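Side-chain contact in malarial CLPB2 atpase/hsp101 protein (Plasmodium falciparum, PDB 4IRF), which probably hydrolyses ATP as a ClpB-type AAA+ chaperone to unfold and translocate proteins, this chain being its N-terminal cargo-binding domain: residues Y30-N33 with I38-L41. Residues are numbered along the deposited sequence; the frame is centred on the assembly and turned at random.
Sequences YGHN and IHIL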
ATOM      1  N   TYR A  30      -6.034   7.918  12.825  1.00 33.90           N
ATOM      2  CA  TYR A  30      -5.133   9.068  12.802  1.00 30.87           C
ATOM      3  C   TYR A  30      -5.873  10.360  12.471  1.00 32.48           C
ATOM      4  O   TYR A  30      -5.266  11.360  12.083  1.00 32.16           O
ATOM      5  CB  TYR A  30      -3.931   8.805  11.860  1.00 31.58           C
ATOM      6  CG  TYR A  30      -2.970   7.805  12.470  1.00 29.79           C
ATOM      7  CD1 TYR A  30      -1.908   8.233  13.281  1.00 30.17           C
ATOM      8  CD2 TYR A  30      -3.167   6.435  12.321  1.00 28.24           C
ATOM      9  CE1 TYR A  30      -1.047   7.311  13.875  1.00 30.36           C
ATOM     10  CE2 TYR A  30      -2.306   5.507  12.909  1.00 33.55           C
ATOM     11  CZ  TYR A  30      -1.258   5.955  13.690  1.00 32.62           C
ATOM     12  OH  TYR A  30      -0.408   5.054  14.281  1.00 36.25           O
ATOM     13  N   GLY A  31      -7.190  10.323  12.657  1.00 32.58           N
ATOM     14  CA  GLY A  31      -8.034  11.496  12.563  1.00 37.51           C
ATOM     15  C   GLY A  31      -8.226  12.012  11.157  1.00 32.95           C
ATOM     16  O   GLY A  31      -8.551  13.196  10.969  1.00 37.45           O
ATOM     17  N   HIS A  32      -7.989  11.154  10.157  1.00 33.76           N
ATOM     18  CA  HIS A  32      -8.135  11.557   8.762  1.00 29.99           C
ATOM     19  C   HIS A  32      -9.495  11.151   8.215  1.00 32.75           C
ATOM     20  O   HIS A  32      -9.893  10.009   8.383  1.00 37.36           O
ATOM     21  CB  HIS A  32      -7.093  10.848   7.906  1.00 28.10           C
ATOM     22  CG  HIS A  32      -5.711  11.403   8.055  1.00 29.45           C
ATOM     23  ND1 HIS A  32      -5.246  12.447   7.289  1.00 33.58           N
ATOM     24  CD2 HIS A  32      -4.695  11.055   8.875  1.00 31.43           C
ATOM     25  CE1 HIS A  32      -4.004  12.731   7.643  1.00 30.56           C
ATOM     26  NE2 HIS A  32      -3.643  11.887   8.591  1.00 31.28           N
ATOM     27  N   ASN A  33     -10.205  12.076   7.579  1.00 31.15           N
ATOM     28  CA  ASN A  33     -11.394  11.706   6.810  1.00 31.12           C
ATOM     29  C   ASN A  33     -11.053  11.467   5.329  1.00 29.16           C
ATOM     30  O   ASN A  33     -11.935  11.229   4.509  1.00 34.67           O
ATOM     31  CB  ASN A  33     -12.517  12.757   6.949  1.00 36.56           C
ATOM     32  CG  ASN A  33     -12.063  14.163   6.579  1.00 54.96           C
ATOM     33  OD1 ASN A  33     -10.912  14.385   6.206  1.00 57.42           O
ATOM     34  ND2 ASN A  33     -12.985  15.128   6.674  1.00 57.80           N
ATOM     35  N   ILE A  38       0.148   6.547   2.899  1.00 20.35           N
ATOM     36  CA  ILE A  38       0.782   5.999   4.104  1.00 25.18           C
ATOM     37  C   ILE A  38      -0.164   5.093   4.857  1.00 20.56           C
ATOM     38  O   ILE A  38       0.248   4.059   5.385  1.00 21.71           O
ATOM     39  CB  ILE A  38       1.353   7.086   5.031  1.00 21.80           C
ATOM     40  CG1 ILE A  38       2.109   6.418   6.190  1.00 23.42           C
ATOM     41  CG2 ILE A  38       0.205   7.981   5.549  1.00 27.47           C
ATOM     42  CD1 ILE A  38       3.303   5.557   5.685  1.00 27.28           C
ATOM     43  N   HIS A  39      -1.462   5.431   4.892  1.00 21.57           N
ATOM     44  CA  HIS A  39      -2.433   4.564   5.556  1.00 20.87           C
ATOM     45  C   HIS A  39      -2.607   3.228   4.869  1.00 22.84           C
ATOM     46  O   HIS A  39      -2.801   2.200   5.529  1.00 22.72           O
ATOM     47  CB  HIS A  39      -3.795   5.253   5.645  1.00 22.33           C
ATOM     48  CG  HIS A  39      -3.731   6.574   6.313  1.00 22.45           C
ATOM     49  ND1 HIS A  39      -4.330   7.709   5.797  1.00 27.37           N
ATOM     50  CD2 HIS A  39      -3.142   6.949   7.477  1.00 23.49           C
ATOM     51  CE1 HIS A  39      -4.072   8.728   6.599  1.00 25.09           C
ATOM     52  NE2 HIS A  39      -3.362   8.291   7.633  1.00 24.44           N
ATOM     53  N   ILE A  40      -2.575   3.247   3.534  1.00 21.70           N
ATOM     54  CA  ILE A  40      -2.668   2.030   2.773  1.00 22.36           C
ATOM     55  C   ILE A  40      -1.420   1.187   3.000  1.00 22.80           C
ATOM     56  O   ILE A  40      -1.549  -0.031   3.153  1.00 20.99           O
ATOM     57  CB  ILE A  40      -2.833   2.290   1.283  1.00 17.82           C
ATOM     58  CG1 ILE A  40      -4.173   3.027   1.077  1.00 20.57           C
ATOM     59  CG2 ILE A  40      -2.801   0.971   0.513  1.00 19.45           C
ATOM     60  CD1 ILE A  40      -4.444   3.308  -0.387  1.00 20.75           C
ATOM     61  N   LEU A  41      -0.261   1.853   3.026  1.00 18.71           N
ATOM     62  CA  LEU A  41       1.020   1.129   3.307  1.00 19.07           C
ATOM     63  C   LEU A  41       0.963   0.423   4.676  1.00 25.64           C
ATOM     64  O   LEU A  41       1.333  -0.761   4.780  1.00 22.99           O
ATOM     65  CB  LEU A  41       2.227   2.056   3.173  1.00 23.23           C
ATOM     66  CG  LEU A  41       3.530   1.334   3.534  1.00 22.62           C
ATOM     67  CD1 LEU A  41       3.764   0.145   2.638  1.00 23.69           C
ATOM     68  CD2 LEU A  41       4.691   2.277   3.507  1.00 25.88           C
TER
HETATM   69  O   HOH W   1      -1.588   9.856   9.540  1.00 26.97           O
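His39 meets His32 edge-on, and the pair is a compact example of how two imidazoles can join a loop to a helix through ring contact and shared water. The aromatic interaction is an offset edge-to-face pair: the planes are inclined at 60°, the centroids lie 4.5 Å apart, and the CE1/NE2 edge of His39 is directed at one face of His32. His39 CE1 sits over that face toward its rim, and His39 CE1 and NE2 both lie 3.3 Å from His32 CD2. A chi1 of -55° swings the imidazole of His39 off its helix and brings this edge to the loop.

The polar contacts run through one water, 3.0 Å from His39 NE2, which also takes a weak hydrogen bond from His32 NE2. The same N-H of His32 is directed mainly at the carbonyl of Thr75, while His39 ND1 accepts the backbone N-H of Lys36; these bonds should limit rotation of the two rings.

The other touch between the segments is a loose van der Waals contact, Tyr30 CB 4.3 Å from His39 NE2 and oblique to the ring. Gly31, at positive phi, is the C-prime residue of the Schellman motif that ends helix 14-29. The contact thus ties the turn between that helix and strand 34-35 to helix 37-46 within the Clp N-terminal domain, where Ala27 touches both histidines and Leu72 of helix 61-74 packs on Tyr30 and His39.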